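Local coordinates for protein RNA 2'-o-ribose methyltransferase (Thermus thermophilus, PDB 1IPA) that probably transfers a methyl group to the 2'-hydroxyl of a ribose in RNA, as a knotted methyltransferase of the TrmH (SpoU) family, at residues Leu190-Tyr201 against Trp225-Pro236; Pro114-Gly123 against Pro208-Pro216. All coordinates share one frame; numbering follows the deposited sequence.

Contact 1: residues Leu190-Tyr201 against Trp225-Pro236; sequences LVATTPHAEALY and WLEAAQTQVRIP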
# COMPACT_ATOMS: atom_id res chain seq x y z
N LEU A 190 -1.28 2.75 22.54
CA LEU A 190 -0.21 2.52 21.58
C LEU A 190 0.78 1.46 22.05
O LEU A 190 1.25 1.50 23.18
CB LEU A 190 0.51 3.83 21.31
CG LEU A 190 1.82 3.81 20.52
CD1 LEU A 190 1.58 3.38 19.07
CD2 LEU A 190 2.45 5.20 20.56
N VAL A 191 1.09 0.52 21.17
CA VAL A 191 2.05 -0.56 21.43
C VAL A 191 3.21 -0.33 20.47
O VAL A 191 3.04 -0.36 19.25
CB VAL A 191 1.43 -1.95 21.16
CG1 VAL A 191 2.49 -3.05 21.30
CG2 VAL A 191 0.27 -2.21 22.10
N ALA A 192 4.40 -0.08 21.00
CA ALA A 192 5.56 0.16 20.15
C ALA A 192 6.44 -1.08 20.04
O ALA A 192 6.68 -1.77 21.03
CB ALA A 192 6.37 1.33 20.69
N THR A 193 6.91 -1.35 18.83
CA THR A 193 7.76 -2.50 18.56
C THR A 193 9.23 -2.08 18.61
O THR A 193 9.63 -1.10 17.98
CB THR A 193 7.44 -3.11 17.17
OG1 THR A 193 6.04 -3.40 17.07
CG2 THR A 193 8.23 -4.39 16.94
N THR A 194 10.03 -2.81 19.38
CA THR A 194 11.46 -2.54 19.50
C THR A 194 12.18 -3.84 19.80
O THR A 194 11.66 -4.70 20.51
CB THR A 194 11.78 -1.55 20.65
OG1 THR A 194 11.12 -1.97 21.85
CG2 THR A 194 11.31 -0.16 20.29
N PRO A 195 13.41 -4.01 19.27
CA PRO A 195 14.17 -5.23 19.52
C PRO A 195 14.66 -5.34 20.97
O PRO A 195 14.99 -6.42 21.43
CB PRO A 195 15.31 -5.14 18.51
CG PRO A 195 15.54 -3.65 18.43
CD PRO A 195 14.13 -3.12 18.34
N HIS A 196 14.71 -4.22 21.68
CA HIS A 196 15.18 -4.28 23.06
C HIS A 196 14.09 -4.29 24.13
O HIS A 196 14.39 -4.13 25.32
CB HIS A 196 16.19 -3.16 23.34
CG HIS A 196 15.73 -1.79 22.96
ND1 HIS A 196 14.75 -1.11 23.65
CD2 HIS A 196 16.13 -0.97 21.96
CE1 HIS A 196 14.58 0.08 23.11
NE2 HIS A 196 15.40 0.19 22.08
N ALA A 197 12.85 -4.52 23.73
CA ALA A 197 11.75 -4.59 24.68
C ALA A 197 11.85 -5.95 25.37
O ALA A 197 12.27 -6.93 24.76
CB ALA A 197 10.41 -4.46 23.97
N GLU A 198 11.44 -6.00 26.63
CA GLU A 198 11.50 -7.23 27.39
C GLU A 198 10.32 -8.14 27.08
O GLU A 198 10.46 -9.36 27.01
CB GLU A 198 11.50 -6.91 28.88
CG GLU A 198 11.91 -8.08 29.75
CD GLU A 198 11.75 -7.78 31.22
OE1 GLU A 198 11.88 -6.59 31.60
OE2 GLU A 198 11.51 -8.74 31.99
N ALA A 199 9.15 -7.54 26.91
CA ALA A 199 7.95 -8.31 26.61
C ALA A 199 7.88 -8.74 25.15
O ALA A 199 8.21 -7.98 24.25
CB ALA A 199 6.71 -7.51 26.98
N LEU A 200 7.47 -9.99 24.95
CA LEU A 200 7.30 -10.54 23.62
C LEU A 200 5.98 -9.98 23.12
O LEU A 200 5.09 -9.68 23.93
CB LEU A 200 7.25 -12.06 23.68
CG LEU A 200 8.59 -12.79 23.82
CD1 LEU A 200 8.36 -14.27 24.02
CD2 LEU A 200 9.41 -12.54 22.56
N TYR A 201 5.84 -9.83 21.80
CA TYR A 201 4.62 -9.27 21.25
C TYR A 201 3.36 -10.06 21.58
O TYR A 201 2.28 -9.49 21.65
CB TYR A 201 4.78 -9.05 19.73
CG TYR A 201 4.69 -10.28 18.85
CD1 TYR A 201 3.53 -10.56 18.13
CD2 TYR A 201 5.77 -11.15 18.72
CE1 TYR A 201 3.45 -11.66 17.28
CE2 TYR A 201 5.70 -12.27 17.87
CZ TYR A 201 4.54 -12.51 17.16
OH TYR A 201 4.45 -13.58 16.31
N TRP A 225 8.50 7.78 20.32
CA TRP A 225 7.51 6.72 20.20
C TRP A 225 7.49 5.78 21.39
O TRP A 225 6.43 5.30 21.79
CB TRP A 225 7.72 5.90 18.92
CG TRP A 225 7.45 6.69 17.69
CD1 TRP A 225 8.34 7.41 16.96
CD2 TRP A 225 6.16 6.93 17.10
NE1 TRP A 225 7.70 8.09 15.96
CE2 TRP A 225 6.36 7.82 16.02
CE3 TRP A 225 4.86 6.49 17.39
CZ2 TRP A 225 5.31 8.27 15.22
CZ3 TRP A 225 3.81 6.93 16.60
CH2 TRP A 225 4.04 7.82 15.52
N LEU A 226 8.66 5.52 21.97
CA LEU A 226 8.75 4.62 23.12
C LEU A 226 8.20 5.21 24.41
O LEU A 226 7.67 4.49 25.25
CB LEU A 226 10.20 4.18 23.31
CG LEU A 226 10.78 3.45 22.10
CD1 LEU A 226 12.13 2.86 22.43
CD2 LEU A 226 9.82 2.35 21.68
N GLU A 227 8.31 6.52 24.57
CA GLU A 227 7.80 7.19 25.75
C GLU A 227 6.29 7.36 25.66
O GLU A 227 5.60 7.42 26.67
CB GLU A 227 8.48 8.56 25.91
CG GLU A 227 9.99 8.46 26.07
CD GLU A 227 10.69 9.81 26.11
OE1 GLU A 227 10.61 10.55 25.10
OE2 GLU A 227 11.32 10.12 27.14
N ALA A 228 5.78 7.42 24.43
CA ALA A 228 4.34 7.60 24.23
C ALA A 228 3.55 6.30 24.29
O ALA A 228 2.33 6.32 24.49
CB ALA A 228 4.09 8.29 22.90
N ALA A 229 4.22 5.17 24.13
CA ALA A 229 3.54 3.87 24.14
C ALA A 229 3.11 3.39 25.52
O ALA A 229 3.80 3.60 26.50
CB ALA A 229 4.43 2.82 23.49
N GLN A 230 1.95 2.72 25.56
CA GLN A 230 1.44 2.16 26.81
C GLN A 230 2.18 0.84 27.04
O GLN A 230 2.30 0.37 28.17
CB GLN A 230 -0.06 1.89 26.71
CG GLN A 230 -0.97 3.08 26.96
CD GLN A 230 -0.66 4.26 26.05
OE1 GLN A 230 -0.15 5.28 26.50
NE2 GLN A 230 -0.97 4.12 24.77
N THR A 231 2.66 0.24 25.96
CA THR A 231 3.37 -1.02 26.04
C THR A 231 4.43 -1.09 24.95
O THR A 231 4.22 -0.62 23.84
CB THR A 231 2.43 -2.23 25.83
OG1 THR A 231 1.26 -2.08 26.64
CG2 THR A 231 3.14 -3.52 26.20
N GLN A 232 5.58 -1.67 25.28
CA GLN A 232 6.66 -1.84 24.33
C GLN A 232 6.83 -3.33 24.15
O GLN A 232 6.82 -4.09 25.12
CB GLN A 232 7.94 -1.20 24.84
CG GLN A 232 8.00 0.28 24.54
CD GLN A 232 9.09 0.99 25.31
OE1 GLN A 232 10.26 0.59 25.27
NE2 GLN A 232 8.71 2.05 26.01
N VAL A 233 6.99 -3.76 22.91
CA VAL A 233 7.06 -5.17 22.64
C VAL A 233 8.07 -5.55 21.55
O VAL A 233 8.48 -4.72 20.74
CB VAL A 233 5.61 -5.63 22.27
CG1 VAL A 233 5.53 -6.04 20.82
CG2 VAL A 233 5.14 -6.69 23.23
N ARG A 234 8.48 -6.81 21.52
CA ARG A 234 9.43 -7.24 20.50
C ARG A 234 9.05 -8.53 19.80
O ARG A 234 8.30 -9.36 20.34
CB ARG A 234 10.84 -7.38 21.09
CG ARG A 234 11.09 -8.68 21.84
CD ARG A 234 12.56 -8.82 22.20
NE ARG A 234 12.84 -10.19 22.59
CZ ARG A 234 12.44 -10.73 23.73
NH1 ARG A 234 11.74 -10.01 24.59
NH2 ARG A 234 12.70 -12.00 23.99
N ILE A 235 9.56 -8.68 18.59
CA ILE A 235 9.34 -9.86 17.77
C ILE A 235 10.62 -10.67 17.92
O ILE A 235 11.67 -10.29 17.41
CB ILE A 235 9.10 -9.48 16.29
CG1 ILE A 235 7.76 -8.75 16.17
CG2 ILE A 235 9.12 -10.72 15.42
CD1 ILE A 235 7.50 -8.13 14.82
N PRO A 236 10.55 -11.79 18.64
CA PRO A 236 11.72 -12.63 18.85
C PRO A 236 12.38 -13.11 17.57
O PRO A 236 11.69 -13.47 16.61
CB PRO A 236 11.16 -13.78 19.70
CG PRO A 236 9.75 -13.90 19.19
CD PRO A 236 9.31 -12.46 19.09
O HOH W 1 8.39 -4.69 27.31

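Contact 2: residues Pro114-Gly123 against Pro208-Pro216; sequences PDALILVAVG and PPVAIAVGP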
# COMPACT_ATOMS: atom_id res chain seq x y z
N PRO A 114 -14.66 1.54 17.73
CA PRO A 114 -14.41 0.65 18.87
C PRO A 114 -13.74 -0.69 18.53
O PRO A 114 -13.33 -1.43 19.43
CB PRO A 114 -15.79 0.47 19.48
CG PRO A 114 -16.71 0.62 18.31
CD PRO A 114 -16.11 1.80 17.59
N ASP A 115 -13.62 -0.99 17.24
CA ASP A 115 -12.99 -2.23 16.79
C ASP A 115 -11.71 -1.89 16.02
O ASP A 115 -11.14 -2.75 15.36
CB ASP A 115 -13.93 -3.01 15.86
CG ASP A 115 -15.19 -3.52 16.55
OD1 ASP A 115 -15.10 -4.49 17.33
OD2 ASP A 115 -16.27 -2.94 16.30
N ALA A 116 -11.27 -0.64 16.13
CA ALA A 116 -10.10 -0.17 15.39
C ALA A 116 -8.73 -0.82 15.59
O ALA A 116 -8.13 -0.74 16.66
CB ALA A 116 -9.96 1.32 15.60
N LEU A 117 -8.23 -1.45 14.53
CA LEU A 117 -6.90 -2.04 14.54
C LEU A 117 -6.10 -1.13 13.61
O LEU A 117 -6.32 -1.12 12.40
CB LEU A 117 -6.92 -3.47 14.01
CG LEU A 117 -5.55 -4.14 13.86
CD1 LEU A 117 -4.81 -4.16 15.20
CD2 LEU A 117 -5.73 -5.54 13.32
N ILE A 118 -5.19 -0.36 14.18
CA ILE A 118 -4.40 0.60 13.42
C ILE A 118 -2.91 0.30 13.38
O ILE A 118 -2.29 -0.00 14.40
CB ILE A 118 -4.62 2.02 13.99
CG1 ILE A 118 -6.06 2.46 13.71
CG2 ILE A 118 -3.63 3.00 13.40
CD1 ILE A 118 -6.53 3.61 14.57
N LEU A 119 -2.33 0.40 12.18
CA LEU A 119 -0.91 0.17 12.02
C LEU A 119 -0.22 1.50 11.77
O LEU A 119 -0.59 2.22 10.86
CB LEU A 119 -0.63 -0.76 10.83
CG LEU A 119 0.85 -0.94 10.47
CD1 LEU A 119 1.57 -1.58 11.64
CD2 LEU A 119 1.00 -1.80 9.22
N VAL A 120 0.76 1.83 12.60
CA VAL A 120 1.50 3.07 12.41
C VAL A 120 2.89 2.70 11.90
O VAL A 120 3.67 2.05 12.60
CB VAL A 120 1.63 3.85 13.74
CG1 VAL A 120 2.39 5.15 13.51
CG2 VAL A 120 0.26 4.15 14.31
N ALA A 121 3.19 3.09 10.67
CA ALA A 121 4.48 2.79 10.08
C ALA A 121 5.37 4.03 10.13
O ALA A 121 4.99 5.10 9.65
CB ALA A 121 4.32 2.31 8.65
N VAL A 122 6.54 3.88 10.73
CA VAL A 122 7.49 4.97 10.89
C VAL A 122 8.76 4.76 10.05
O VAL A 122 9.34 3.67 10.07
CB VAL A 122 7.92 5.12 12.37
CG1 VAL A 122 8.91 6.26 12.52
CG2 VAL A 122 6.69 5.33 13.25
N GLY A 123 9.18 5.80 9.34
CA GLY A 123 10.37 5.71 8.52
C GLY A 123 10.19 4.87 7.26
O GLY A 123 11.16 4.37 6.69
N PRO A 208 -9.23 -4.78 20.36
CA PRO A 208 -9.80 -4.00 19.26
C PRO A 208 -9.43 -2.54 19.08
O PRO A 208 -9.03 -2.15 17.99
CB PRO A 208 -11.29 -4.22 19.43
CG PRO A 208 -11.31 -5.68 19.73
CD PRO A 208 -10.17 -5.86 20.73
N PRO A 209 -9.57 -1.69 20.12
CA PRO A 209 -9.18 -0.30 19.87
C PRO A 209 -7.70 -0.15 20.19
O PRO A 209 -7.35 -0.03 21.36
CB PRO A 209 -10.04 0.49 20.86
CG PRO A 209 -11.13 -0.47 21.25
CD PRO A 209 -10.42 -1.79 21.31
N VAL A 210 -6.83 -0.17 19.18
CA VAL A 210 -5.39 -0.08 19.45
C VAL A 210 -4.52 0.28 18.24
O VAL A 210 -4.86 -0.03 17.11
CB VAL A 210 -4.89 -1.42 20.04
CG1 VAL A 210 -5.01 -2.50 18.98
CG2 VAL A 210 -3.47 -1.29 20.55
N ALA A 211 -3.39 0.93 18.50
CA ALA A 211 -2.45 1.33 17.45
C ALA A 211 -1.10 0.66 17.68
O ALA A 211 -0.59 0.63 18.80
CB ALA A 211 -2.27 2.83 17.44
N ILE A 212 -0.52 0.11 16.61
CA ILE A 212 0.76 -0.56 16.69
C ILE A 212 1.78 0.10 15.78
O ILE A 212 1.59 0.15 14.56
CB ILE A 212 0.64 -2.04 16.29
CG1 ILE A 212 -0.47 -2.70 17.11
CG2 ILE A 212 1.98 -2.74 16.50
CD1 ILE A 212 -0.75 -4.15 16.72
N ALA A 213 2.86 0.58 16.37
CA ALA A 213 3.90 1.24 15.61
C ALA A 213 5.08 0.33 15.30
O ALA A 213 5.44 -0.53 16.10
CB ALA A 213 4.39 2.46 16.38
N VAL A 214 5.67 0.53 14.13
CA VAL A 214 6.83 -0.23 13.69
C VAL A 214 7.76 0.75 12.98
O VAL A 214 7.30 1.63 12.24
CB VAL A 214 6.44 -1.37 12.73
CG1 VAL A 214 7.69 -2.07 12.22
CG2 VAL A 214 5.56 -2.38 13.44
N GLY A 215 9.06 0.63 13.21
CA GLY A 215 10.00 1.54 12.58
C GLY A 215 10.66 0.90 11.38
O GLY A 215 10.22 -0.16 10.94
N PRO A 216 11.71 1.52 10.82
CA PRO A 216 12.41 0.96 9.66
C PRO A 216 13.00 -0.37 10.08
O PRO A 216 13.20 -0.60 11.27
CB PRO A 216 13.49 2.00 9.36
CG PRO A 216 12.91 3.28 9.92
CD PRO A 216 12.31 2.81 11.22

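Contact 1: residues Leu190-Tyr201 against Trp225-Pro236
Strands 190-193 and 231-233 run parallel, their axes 28° apart and 4.6 Å at closest approach, and form one margin of the six-stranded parallel sheet in the SpoU methyltransferase fold. Val191, Ala192 and Thr193 pair with Thr231, Gln232 and Val233. The bond from Val233 N to Ala192 O (2.8 Å) is nearly straight. Farther on, the chain turns through a type I beta turn, Thr194 to Ala197, and comes back to Arg234, whose N donates to Ala199 O while its O accepts from Tyr201 N. On the Ala192 face, the Ala192 methyl meets Leu226 CD2 and Ala229 CB, each at 3.7 Å. On the other face, Val233 CG1 presses against Tyr201 CB (3.3 Å).

Arg234 sets CG between its backbone N and carbonyl carbon (chi1 80°) and then extends to NE, which carries NH1 to the carbonyls of the returning loop. There NH1 donates to Ala197 O at 3.1 Å, with the acceptor 26° out of the guanidinium plane, and makes a weak bond to Glu198 O. A leucine in its place would probably leave these two carbonyls without their shared donor and the loop freer to shift. Leu200 CD2 lies over one guanidinium face, offset toward its rim, and also touches Pro236 CD at 3.5 Å. A water accepts from Ala199 N and donates to Gln232 O (2.8 Å).

Contact 2: residues Pro114-Gly123 against Pro208-Pro216
Residues 117-122 and 210-214 lie parallel with axes 4.5 Å apart at closest and inclined by 23°, in a register that pairs Leu117 with Val210 and Ala121 with Val214. Leu117 and Val210 project from the same face side by side, CD1 reaching CG1 at 4.1 Å. The Leu117 CG stands opposite its own backbone N, and the branch beyond it also brings CD1 to Ile212 CD1. Leu119 repeats this torsion and sets CD1 against the backbone O of Ile212 (3.4 Å). Helix 246-261 packs on this face, touching Leu117, Leu119 and Val214.

This is the centre of the parallel sheet of the Rossmann-like, knotted SpoU domain, where the two strands are neighbours although 84 residues separate the segments. On the reverse face Val120 meets two alanines, CB to Ala213 CB at 4.1 Å and CG2 to Ala211 CB at 4.2 Å, while helix 176-185 reaches Ile118 and Val120. From Ile118 to Val122 runs a regular parallel ladder: the bond from Val120 N to Ile212 O is short (2.7 Å) and straight at the hydrogen (173°), yet its donor stands 37° above the carbonyl plane. Val122 N closes the ladder on Val214 O, and Pro216 CG rests 3.8 Å from Gly123 CA.

How the contacts relate
Both contacts belong to one six-stranded parallel sheet. Contact 2 joins two interior strands, and contact 1 ends at 231-233, the outermost strand on that side within the chain. They meet where strand 190-193 lies beside strand 210-214: Val191 N is 2.9 Å from Ala211 O and Val191 O 3.0 Å from Ala213 N, both probable hydrogen bonds. Trp225 also packs on Val120, and Thr193 OG1 bonds to Ala213 O. Eleven of 19 touching residues are buried in contact 2, against eight of 23 in contact 1. Their chemistry differs too: contact 2 relies on a backbone ladder and aliphatic side chains, whereas contact 1 adds a guanidinium, a water and a returning loop.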